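Side-chain contacts in peptide ABC transporter, peptide-binding protein (Thermus thermophilus, PDB 2D5W), which binds oligopeptides, a pentapeptide in this crystal, and probably hands them to a membrane ABC transporter for uptake: residues Glu15-Ala20 with Pro442-Phe447; Phe23-Ser28 with Ile32-Glu37; Glu37-Ala42 with Val247-Ile252; Leu194-Pro199 with Gly205-Ser210. One frame throughout, in Å; residues are numbered along the deposited sequence.

Interaction 1: residues Glu15-Ala20 with Pro442-Phe447; sequences EPRVLA and PSAVVF
Ala444 sits against the backbone of Glu15 and the side chain of Arg17, where the loop that follows strand 7-12 of this solute-binding protein meets the single-turn helix 443-446, 422 residues further along the chain. Pro442 is the N-cap of this turn, its O accepting from Val445 N and Val446 N. The Ala444 methyl points at the loop: CB lies 3.5 Å from Glu15 O and 4.1 Å from Arg17 CB. Arg17 then wraps round the carbonyl of the same alanine. Its CG is anti to the backbone N, and a bend at chi2 (51°) turns a chain whose chi1 and chi3 are both extended, bringing CD alongside Ala444 O, which CB and CG also touch. The guanidinium ends at this oxygen edge-on. Arg17 NH2 donates to Ala444 O over 2.9 Å in a fairly straight bond (160° at the hydrogen), with the oxygen in the guanidinium plane but the nitrogen raised 35° out of the carbonyl plane. Arg17 is exposed, so the bond is probably open to competition from solvent. The Glu15 carboxylate is turned away, where OE2 takes hydrogen bonds from Trp218 NE1 and Gly221 N; its backbone does the work here. On the other end of the helix segment, Phe447 packs on an apolar side chain of the bound peptide, which places this junction beside the ligand site. One water completes the contact by accepting from two backbone amides, at 3.1 Å from Glu15 N and 3.1 Å from Ala444 N.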
# COMPACT_ATOMS: atom_id res chain seq x y z
N GLU A 15 11.01 2.79 -7.08
CA GLU A 15 10.95 1.77 -8.12
C GLU A 15 10.55 0.41 -7.55
O GLU A 15 10.98 0.04 -6.46
CB GLU A 15 12.32 1.65 -8.79
CG GLU A 15 12.38 0.71 -9.98
CD GLU A 15 13.71 0.76 -10.71
OE1 GLU A 15 14.52 1.68 -10.42
OE2 GLU A 15 13.95 -0.09 -11.59
N PRO A 16 9.70 -0.34 -8.27
CA PRO A 16 9.30 -1.66 -7.77
C PRO A 16 10.51 -2.57 -7.61
O PRO A 16 11.42 -2.55 -8.44
CB PRO A 16 8.36 -2.18 -8.86
CG PRO A 16 7.82 -0.93 -9.49
CD PRO A 16 9.03 -0.02 -9.54
N ARG A 17 10.54 -3.36 -6.55
CA ARG A 17 11.65 -4.29 -6.35
C ARG A 17 11.48 -5.48 -7.30
O ARG A 17 12.45 -6.02 -7.82
CB ARG A 17 11.70 -4.75 -4.90
CG ARG A 17 12.81 -5.76 -4.59
CD ARG A 17 14.19 -5.29 -5.06
NE ARG A 17 15.25 -6.23 -4.71
CZ ARG A 17 15.83 -6.30 -3.51
NH1 ARG A 17 16.79 -7.19 -3.29
NH2 ARG A 17 15.45 -5.48 -2.54
N VAL A 18 10.22 -5.88 -7.49
CA VAL A 18 9.85 -6.97 -8.39
C VAL A 18 8.58 -6.52 -9.10
O VAL A 18 7.94 -5.55 -8.66
CB VAL A 18 9.58 -8.31 -7.64
CG1 VAL A 18 10.87 -8.84 -7.04
CG2 VAL A 18 8.52 -8.12 -6.58
N LEU A 19 8.19 -7.21 -10.17
CA LEU A 19 7.03 -6.79 -10.93
C LEU A 19 6.31 -7.94 -11.63
O LEU A 19 6.93 -8.94 -12.00
CB LEU A 19 7.47 -5.77 -11.99
CG LEU A 19 6.43 -5.04 -12.83
CD1 LEU A 19 5.76 -3.96 -11.99
CD2 LEU A 19 7.11 -4.41 -14.05
N ALA A 20 5.00 -7.78 -11.79
CA ALA A 20 4.15 -8.72 -12.52
C ALA A 20 3.89 -10.12 -11.96
O ALA A 20 2.74 -10.49 -11.75
CB ALA A 20 4.65 -8.83 -13.96
N PRO A 442 16.73 2.64 -0.14
CA PRO A 442 15.67 2.85 -1.13
C PRO A 442 14.38 2.09 -0.83
O PRO A 442 14.39 1.08 -0.12
CB PRO A 442 16.30 2.34 -2.43
CG PRO A 442 17.77 2.49 -2.20
CD PRO A 442 17.93 2.06 -0.77
N SER A 443 13.29 2.60 -1.39
CA SER A 443 11.97 1.98 -1.26
C SER A 443 12.04 0.51 -1.66
O SER A 443 11.48 -0.36 -1.00
CB SER A 443 10.99 2.74 -2.16
OG SER A 443 9.79 2.02 -2.36
N ALA A 444 12.76 0.23 -2.75
CA ALA A 444 12.90 -1.14 -3.26
C ALA A 444 13.58 -2.07 -2.26
O ALA A 444 13.49 -3.29 -2.39
CB ALA A 444 13.66 -1.13 -4.58
N VAL A 445 14.27 -1.49 -1.29
CA VAL A 445 14.96 -2.27 -0.26
C VAL A 445 14.13 -2.36 1.03
O VAL A 445 13.83 -3.46 1.50
CB VAL A 445 16.34 -1.66 0.09
CG1 VAL A 445 16.95 -2.39 1.28
CG2 VAL A 445 17.27 -1.78 -1.11
N VAL A 446 13.74 -1.22 1.58
CA VAL A 446 13.01 -1.23 2.84
C VAL A 446 11.60 -1.78 2.79
O VAL A 446 11.07 -2.24 3.81
CB VAL A 446 12.97 0.19 3.50
CG1 VAL A 446 14.39 0.68 3.73
CG2 VAL A 446 12.18 1.16 2.64
N PHE A 447 10.98 -1.76 1.61
CA PHE A 447 9.62 -2.27 1.49
C PHE A 447 9.55 -3.70 0.96
O PHE A 447 8.47 -4.23 0.70
CB PHE A 447 8.78 -1.33 0.62
CG PHE A 447 8.60 0.05 1.22
CD1 PHE A 447 8.58 1.17 0.40
CD2 PHE A 447 8.47 0.23 2.60
CE1 PHE A 447 8.43 2.45 0.93
CE2 PHE A 447 8.31 1.51 3.15
CZ PHE A 447 8.29 2.62 2.30
O HOH W 1 13.11 2.41 -4.87

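Interaction 2: residues Phe23-Ser28 with Ile32-Glu37; sequences FLRVIS and IKSEIE
Lys33 reaches from its helix to Ser28 and lies buried along it, the tightly packed half of this contact. The lysine CD rests 3.6 Å from Ser28 OG, and the chain, extended as far as CE, turns at its last torsion (chi4 -87°) to carry the ammonium to the backbone. There Lys33 NZ donates to Ser28 O over 3.1 Å, the nitrogen tilted 22° from the carbonyl plane. The same NZ forms a salt bridge with Asp22 OD2, while its ion pair with Glu37 OE1, one turn on in the helix, is long at 3.9 Å. Ser28 OG finds its polar partner in Gln30 OE1. The pairing ties the first half of helix 31-40 to the loop that leads into it from strand 7-12, a junction that borders the peptide site of this solute-binding protein; Asp22, which also accepts from the amides of Ile27 and Ser28, probably helps shape that loop and offset the lysine's charge. The half round Arg25 is the more open: Arg25 itself is partly exposed, though Ser34 is buried. The Arg25 guanidinium lays one face over Ser34, with OG 3.2 Å above the plane at its centre. The N-H groups point outward within that plane, and the angles from NH1 and NH2 to the hydroxyl are too poor for a hydrogen bond. Arg25 NE stays 5.2 Å from Lys33 NZ. On this side Arg25 and Ser34 both pack on a basic side chain of the bound peptide.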
# COMPACT_ATOMS: atom_id res chain seq x y z
N PHE A 23 2.10 -11.71 -7.95
CA PHE A 23 0.69 -11.35 -7.94
C PHE A 23 -0.07 -11.36 -6.62
O PHE A 23 -1.18 -10.82 -6.55
CB PHE A 23 -0.07 -12.14 -9.04
CG PHE A 23 -0.20 -13.62 -8.78
CD1 PHE A 23 -1.18 -14.11 -7.94
CD2 PHE A 23 0.63 -14.52 -9.45
CE1 PHE A 23 -1.35 -15.49 -7.76
CE2 PHE A 23 0.46 -15.90 -9.28
CZ PHE A 23 -0.53 -16.38 -8.43
N LEU A 24 0.51 -11.94 -5.58
CA LEU A 24 -0.13 -11.91 -4.27
C LEU A 24 0.56 -10.82 -3.44
O LEU A 24 0.21 -10.58 -2.28
CB LEU A 24 -0.03 -13.26 -3.56
CG LEU A 24 -0.88 -14.38 -4.16
CD1 LEU A 24 -0.72 -15.65 -3.33
CD2 LEU A 24 -2.35 -13.97 -4.22
N ARG A 25 1.54 -10.15 -4.05
CA ARG A 25 2.27 -9.05 -3.42
C ARG A 25 2.98 -9.45 -2.13
O ARG A 25 3.13 -8.62 -1.23
CB ARG A 25 1.31 -7.89 -3.16
CG ARG A 25 0.57 -7.44 -4.41
CD ARG A 25 -0.50 -6.41 -4.13
NE ARG A 25 -1.17 -5.99 -5.36
CZ ARG A 25 -2.16 -5.11 -5.41
NH1 ARG A 25 -2.61 -4.54 -4.30
NH2 ARG A 25 -2.70 -4.79 -6.58
N VAL A 26 3.44 -10.69 -2.07
CA VAL A 26 4.12 -11.16 -0.87
C VAL A 26 5.58 -10.71 -0.78
O VAL A 26 6.12 -10.60 0.31
CB VAL A 26 4.05 -12.71 -0.74
CG1 VAL A 26 2.60 -13.16 -0.83
CG2 VAL A 26 4.89 -13.36 -1.82
N ILE A 27 6.21 -10.46 -1.93
CA ILE A 27 7.60 -9.99 -1.94
C ILE A 27 7.60 -8.47 -1.81
O ILE A 27 8.38 -7.90 -1.05
CB ILE A 27 8.34 -10.41 -3.22
CG1 ILE A 27 8.39 -11.94 -3.30
CG2 ILE A 27 9.75 -9.82 -3.23
CD1 ILE A 27 9.15 -12.48 -4.49
N SER A 28 6.74 -7.82 -2.58
CA SER A 28 6.61 -6.37 -2.52
C SER A 28 5.17 -5.93 -2.65
O SER A 28 4.45 -6.37 -3.55
CB SER A 28 7.41 -5.68 -3.62
OG SER A 28 7.09 -4.29 -3.63
N ILE A 32 4.04 1.99 -5.52
CA ILE A 32 4.47 2.25 -6.89
C ILE A 32 4.29 1.01 -7.76
O ILE A 32 3.93 1.11 -8.94
CB ILE A 32 5.95 2.78 -6.96
CG1 ILE A 32 6.32 3.10 -8.41
CG2 ILE A 32 6.92 1.76 -6.38
CD1 ILE A 32 5.45 4.15 -9.07
N LYS A 33 4.54 -0.17 -7.19
CA LYS A 33 4.37 -1.42 -7.92
C LYS A 33 2.90 -1.61 -8.32
O LYS A 33 2.59 -1.94 -9.47
CB LYS A 33 4.85 -2.58 -7.05
CG LYS A 33 4.67 -3.98 -7.63
CD LYS A 33 5.35 -4.99 -6.72
CE LYS A 33 5.07 -6.43 -7.11
NZ LYS A 33 3.81 -6.94 -6.49
N SER A 34 1.99 -1.38 -7.39
CA SER A 34 0.57 -1.52 -7.68
C SER A 34 0.09 -0.51 -8.72
O SER A 34 -0.72 -0.84 -9.58
CB SER A 34 -0.25 -1.37 -6.40
OG SER A 34 -0.18 -2.56 -5.63
N GLU A 35 0.58 0.72 -8.64
CA GLU A 35 0.16 1.74 -9.60
C GLU A 35 0.58 1.35 -11.01
O GLU A 35 -0.22 1.39 -11.94
CB GLU A 35 0.78 3.09 -9.24
CG GLU A 35 0.29 4.22 -10.12
CD GLU A 35 1.06 5.50 -9.87
OE1 GLU A 35 2.10 5.70 -10.52
OE2 GLU A 35 0.62 6.29 -9.01
N ILE A 36 1.84 0.97 -11.17
CA ILE A 36 2.36 0.58 -12.47
C ILE A 36 1.61 -0.63 -13.01
O ILE A 36 1.28 -0.70 -14.20
CB ILE A 36 3.86 0.25 -12.39
CG1 ILE A 36 4.65 1.54 -12.14
CG2 ILE A 36 4.34 -0.44 -13.67
CD1 ILE A 36 6.12 1.32 -11.89
N GLU A 37 1.31 -1.58 -12.13
CA GLU A 37 0.62 -2.78 -12.58
C GLU A 37 -0.80 -2.55 -13.09
O GLU A 37 -1.34 -3.42 -13.77
CB GLU A 37 0.66 -3.84 -11.48
CG GLU A 37 2.06 -4.43 -11.37
CD GLU A 37 2.17 -5.55 -10.37
OE1 GLU A 37 3.27 -6.14 -10.27
OE2 GLU A 37 1.17 -5.84 -9.68

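Interaction 3: residues Glu37-Ala42 with Val247-Ile252; sequences EQYLFA and VVYRFI
Tyr249 turns the edge of its ring toward the face of Tyr39 in an offset T-shaped pair, the planes at 80° and the centroids 6.0 Å apart. The offset brings Tyr249 OH obliquely to the CE1 side of its partner: it lies 3.5 Å from Tyr39 CE1, and Tyr249 CE2 is 4.1 Å from that same carbon. On the same side of the Tyr39 ring plane, but by CD2 and CE2, stand the two methyls of Val247. With CG1 anti to the backbone N (chi1 177°), both are presented to the ring, CG1 4.2 Å from Tyr39 CE2 and CG2 equally far from Tyr39 CD2. This is helix-on-sheet packing: Tyr39, near the end of helix 31-40, is set down on strand 246-251 of a mixed five-stranded sheet, and Val247 and Tyr249, alternate residues of the strand, both face the helix. Ile10 of the adjoining strand 7-12 touches all three side chains. The hydroxyls are joined by a water lying in the plane of the Tyr39 ring, 2.7 Å from Tyr39 OH; it donates to Tyr249 OH over 2.8 Å. A leucine in place of Tyr39 would probably leave the Tyr249 edge without a ring to meet, open a gap beside the valine methyls and deprive the bridging water of one partner. Tyr249 OH is also hydrogen-bonded to Glu35 OE1, one helical turn before Tyr39, which probably helps hold the Tyr249 ring in place.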
# COMPACT_ATOMS: atom_id res chain seq x y z
N GLU A 37 1.31 -1.58 -12.13
CA GLU A 37 0.62 -2.78 -12.58
C GLU A 37 -0.80 -2.55 -13.09
O GLU A 37 -1.34 -3.42 -13.77
CB GLU A 37 0.66 -3.84 -11.48
CG GLU A 37 2.06 -4.43 -11.37
CD GLU A 37 2.17 -5.55 -10.37
OE1 GLU A 37 3.27 -6.14 -10.27
OE2 GLU A 37 1.17 -5.84 -9.68
N GLN A 38 -1.40 -1.40 -12.80
CA GLN A 38 -2.73 -1.13 -13.34
C GLN A 38 -2.62 -1.07 -14.86
O GLN A 38 -3.55 -1.46 -15.57
CB GLN A 38 -3.27 0.21 -12.85
CG GLN A 38 -3.55 0.30 -11.38
CD GLN A 38 -4.00 1.70 -11.04
OE1 GLN A 38 -5.16 1.93 -10.73
NE2 GLN A 38 -3.07 2.65 -11.13
N TYR A 39 -1.50 -0.55 -15.35
CA TYR A 39 -1.29 -0.44 -16.79
C TYR A 39 -1.10 -1.81 -17.44
O TYR A 39 -1.49 -2.02 -18.59
CB TYR A 39 -0.06 0.42 -17.09
CG TYR A 39 -0.22 1.88 -16.74
CD1 TYR A 39 -0.11 2.33 -15.42
CD2 TYR A 39 -0.54 2.81 -17.73
CE1 TYR A 39 -0.32 3.68 -15.10
CE2 TYR A 39 -0.75 4.15 -17.42
CZ TYR A 39 -0.64 4.58 -16.11
OH TYR A 39 -0.87 5.90 -15.82
N LEU A 40 -0.53 -2.74 -16.67
CA LEU A 40 -0.21 -4.08 -17.15
C LEU A 40 -1.22 -5.18 -16.88
O LEU A 40 -1.25 -6.19 -17.60
CB LEU A 40 1.13 -4.50 -16.54
CG LEU A 40 2.35 -3.63 -16.85
CD1 LEU A 40 3.51 -4.03 -15.96
CD2 LEU A 40 2.72 -3.77 -18.32
N PHE A 41 -2.04 -5.00 -15.85
CA PHE A 41 -3.03 -6.00 -15.47
C PHE A 41 -4.35 -5.32 -15.13
O PHE A 41 -4.40 -4.43 -14.28
CB PHE A 41 -2.52 -6.78 -14.26
CG PHE A 41 -1.29 -7.60 -14.54
CD1 PHE A 41 -1.39 -8.84 -15.15
CD2 PHE A 41 -0.03 -7.09 -14.26
CE1 PHE A 41 -0.25 -9.58 -15.49
CE2 PHE A 41 1.12 -7.82 -14.59
CZ PHE A 41 1.00 -9.06 -15.21
N ALA A 42 -5.42 -5.74 -15.80
CA ALA A 42 -6.72 -5.14 -15.57
C ALA A 42 -7.60 -6.00 -14.67
O ALA A 42 -7.54 -7.23 -14.71
CB ALA A 42 -7.42 -4.91 -16.90
N VAL A 247 4.05 3.91 -22.69
CA VAL A 247 4.06 4.51 -21.36
C VAL A 247 5.40 4.16 -20.74
O VAL A 247 5.78 2.99 -20.70
CB VAL A 247 2.94 3.95 -20.45
CG1 VAL A 247 3.06 4.56 -19.05
CG2 VAL A 247 1.58 4.24 -21.05
N VAL A 248 6.12 5.17 -20.27
CA VAL A 248 7.41 4.95 -19.66
C VAL A 248 7.47 5.58 -18.28
O VAL A 248 7.20 6.77 -18.12
CB VAL A 248 8.56 5.56 -20.50
CG1 VAL A 248 9.89 5.38 -19.79
CG2 VAL A 248 8.59 4.92 -21.87
N TYR A 249 7.80 4.76 -17.28
CA TYR A 249 7.98 5.26 -15.92
C TYR A 249 9.47 5.52 -15.77
O TYR A 249 10.29 4.64 -16.07
CB TYR A 249 7.55 4.21 -14.90
CG TYR A 249 6.15 4.37 -14.39
CD1 TYR A 249 5.90 4.94 -13.14
CD2 TYR A 249 5.05 3.95 -15.15
CE1 TYR A 249 4.60 5.09 -12.66
CE2 TYR A 249 3.76 4.10 -14.68
CZ TYR A 249 3.54 4.67 -13.44
OH TYR A 249 2.24 4.80 -12.99
N ARG A 250 9.82 6.73 -15.35
CA ARG A 250 11.21 7.11 -15.12
C ARG A 250 11.38 7.23 -13.62
O ARG A 250 10.59 7.90 -12.95
CB ARG A 250 11.52 8.45 -15.79
CG ARG A 250 11.78 8.36 -17.28
CD ARG A 250 12.14 9.72 -17.84
NE ARG A 250 13.29 10.31 -17.15
CZ ARG A 250 13.69 11.57 -17.31
NH1 ARG A 250 14.75 12.02 -16.64
NH2 ARG A 250 13.03 12.38 -18.12
N PHE A 251 12.41 6.58 -13.09
CA PHE A 251 12.68 6.58 -11.66
C PHE A 251 13.85 7.46 -11.26
O PHE A 251 14.96 7.29 -11.75
CB PHE A 251 12.93 5.14 -11.20
CG PHE A 251 11.81 4.21 -11.55
CD1 PHE A 251 10.57 4.34 -10.95
CD2 PHE A 251 11.99 3.23 -12.53
CE1 PHE A 251 9.51 3.52 -11.32
CE2 PHE A 251 10.93 2.40 -12.90
CZ PHE A 251 9.69 2.55 -12.30
N ILE A 252 13.57 8.40 -10.36
CA ILE A 252 14.59 9.31 -9.84
C ILE A 252 14.38 9.29 -8.33
O ILE A 252 13.44 9.88 -7.81
CB ILE A 252 14.42 10.73 -10.42
CG1 ILE A 252 14.53 10.68 -11.95
CG2 ILE A 252 15.49 11.66 -9.85
CD1 ILE A 252 14.31 12.02 -12.64
O HOH W 2 0.05 6.58 -13.36

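Interaction 4: residues Leu194-Pro199 with Gly205-Ser210; sequences LKFATP and GAMVYS
Lys195 meets Ala206 through its backbone alone: Lys195 O lies 4.0 Å from the Ala206 methyl CB, while the lysine side chain leads off to solvent and a long, weak ion pair with Glu165. Phe196 contributes the largest share. With its CG anti to the carbonyl carbon (chi1 -58°) and the ring turned at chi2, CD1 comes 3.5 Å from Ala206 O, this oxygen lying in the ring plane. Met207 closes on the base of the same side chain. Its CG, likewise anti to the carbonyl carbon, sits 3.3 Å from Phe196 O, and the bend at chi2 (-66°) brings SD to 3.9 Å from Phe196 CB. The sulfur stands oblique to the ring, 5.2 Å from its centroid and 56° off the normal, a Met-aromatic contact. With an alanine at Met207, CG and SD are gone, which would probably open a gap beside Phe196 CB and its carbonyl and end the sulfur-aromatic contact. Helix 159-173 covers both side chains, Met162 touching Phe196 and Met207 alike. Next along, Ala197 turns away and pairs by backbone hydrogen bonding with Leu19. A short helix, 199-203, then joins the two segments: Thr198 is its N-cap, and Gly205, with positive phi, is the C-prime residue of the Schellman motif that ends it, returning the chain to Phe196.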
# COMPACT_ATOMS: atom_id res chain seq x y z
N LEU A 194 9.62 -15.14 -7.83
CA LEU A 194 10.81 -14.51 -8.38
C LEU A 194 11.16 -14.97 -9.79
O LEU A 194 11.71 -14.21 -10.58
CB LEU A 194 12.01 -14.72 -7.45
CG LEU A 194 11.94 -13.93 -6.14
CD1 LEU A 194 13.07 -14.34 -5.21
CD2 LEU A 194 12.00 -12.43 -6.43
N LYS A 195 10.84 -16.22 -10.12
CA LYS A 195 11.13 -16.72 -11.46
C LYS A 195 10.35 -15.94 -12.52
O LYS A 195 10.72 -15.93 -13.69
CB LYS A 195 10.77 -18.21 -11.57
CG LYS A 195 11.78 -19.14 -10.93
CD LYS A 195 11.43 -20.60 -11.18
CE LYS A 195 12.47 -21.52 -10.59
NZ LYS A 195 12.63 -21.31 -9.12
N PHE A 196 9.29 -15.28 -12.09
CA PHE A 196 8.43 -14.51 -12.99
C PHE A 196 8.35 -13.03 -12.63
O PHE A 196 7.44 -12.34 -13.09
CB PHE A 196 7.00 -15.07 -12.93
CG PHE A 196 6.89 -16.52 -13.30
CD1 PHE A 196 6.72 -16.90 -14.62
CD2 PHE A 196 6.94 -17.50 -12.31
CE1 PHE A 196 6.59 -18.25 -14.96
CE2 PHE A 196 6.81 -18.85 -12.64
CZ PHE A 196 6.64 -19.23 -13.97
N ALA A 197 9.30 -12.52 -11.84
CA ALA A 197 9.18 -11.13 -11.41
C ALA A 197 10.42 -10.26 -11.36
O ALA A 197 10.33 -9.12 -10.92
CB ALA A 197 8.47 -11.10 -10.05
N THR A 198 11.56 -10.78 -11.79
CA THR A 198 12.79 -9.99 -11.77
C THR A 198 12.99 -9.35 -13.14
O THR A 198 12.42 -9.80 -14.14
CB THR A 198 14.02 -10.85 -11.45
OG1 THR A 198 14.16 -11.86 -12.46
CG2 THR A 198 13.88 -11.50 -10.08
N PRO A 199 13.82 -8.30 -13.22
CA PRO A 199 14.07 -7.63 -14.51
C PRO A 199 14.51 -8.54 -15.65
O PRO A 199 13.93 -8.51 -16.74
CB PRO A 199 15.13 -6.59 -14.15
CG PRO A 199 14.82 -6.26 -12.72
CD PRO A 199 14.54 -7.62 -12.13
N GLY A 205 10.71 -12.26 -21.43
CA GLY A 205 9.34 -12.70 -21.67
C GLY A 205 8.71 -13.67 -20.70
O GLY A 205 7.82 -14.44 -21.07
N ALA A 206 9.12 -13.63 -19.43
CA ALA A 206 8.59 -14.54 -18.43
C ALA A 206 7.10 -14.40 -18.15
O ALA A 206 6.45 -15.37 -17.75
CB ALA A 206 9.37 -14.39 -17.13
N MET A 207 6.55 -13.21 -18.34
CA MET A 207 5.13 -12.99 -18.06
C MET A 207 4.33 -12.50 -19.26
O MET A 207 4.89 -12.11 -20.29
CB MET A 207 4.97 -11.97 -16.92
CG MET A 207 5.22 -12.52 -15.53
SD MET A 207 3.98 -13.75 -15.04
CE MET A 207 2.59 -12.68 -14.61
N VAL A 208 3.01 -12.56 -19.11
CA VAL A 208 2.08 -12.04 -20.11
C VAL A 208 1.21 -11.05 -19.35
O VAL A 208 1.15 -11.10 -18.11
CB VAL A 208 1.23 -13.14 -20.79
CG1 VAL A 208 2.15 -14.03 -21.64
CG2 VAL A 208 0.46 -13.94 -19.77
N TYR A 209 0.53 -10.18 -20.08
CA TYR A 209 -0.23 -9.09 -19.50
C TYR A 209 -1.68 -8.99 -19.92
O TYR A 209 -2.02 -9.28 -21.06
CB TYR A 209 0.54 -7.81 -19.85
CG TYR A 209 2.00 -7.94 -19.46
CD1 TYR A 209 2.40 -7.69 -18.15
CD2 TYR A 209 2.95 -8.43 -20.35
CE1 TYR A 209 3.70 -7.92 -17.73
CE2 TYR A 209 4.27 -8.68 -19.94
CZ TYR A 209 4.63 -8.42 -18.62
OH TYR A 209 5.90 -8.67 -18.17
N SER A 210 -2.54 -8.57 -18.99
CA SER A 210 -3.98 -8.47 -19.26
C SER A 210 -4.50 -7.04 -19.34
O SER A 210 -5.68 -6.83 -19.64
CB SER A 210 -4.74 -9.18 -18.15
OG SER A 210 -4.46 -8.56 -16.91

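Overall arrangement
The four contacts cluster, their centres about 9 to 15 Å apart, round helix 31-40 and the loop that precedes it. Interaction 1 spans the longest loop of chain and encloses the other three; interaction 2 closes before interaction 3 opens, and interaction 4 is nested inside interaction 3. Interactions 2 and 3 share Glu37, whose OE1 is also a probable hydrogen-bond partner of Ala20 N from interaction 1. Residues 15-20 run between helix 31-40 and the 194-199 loop, and Ser210 OG of interaction 4 meets Ala42 N of interaction 3. Helix 31-40 thus lies between the five-stranded sheet and residues 23-28; its Ser34 and Arg25 of that loop reach the bound peptide, as does Phe447 of interaction 1.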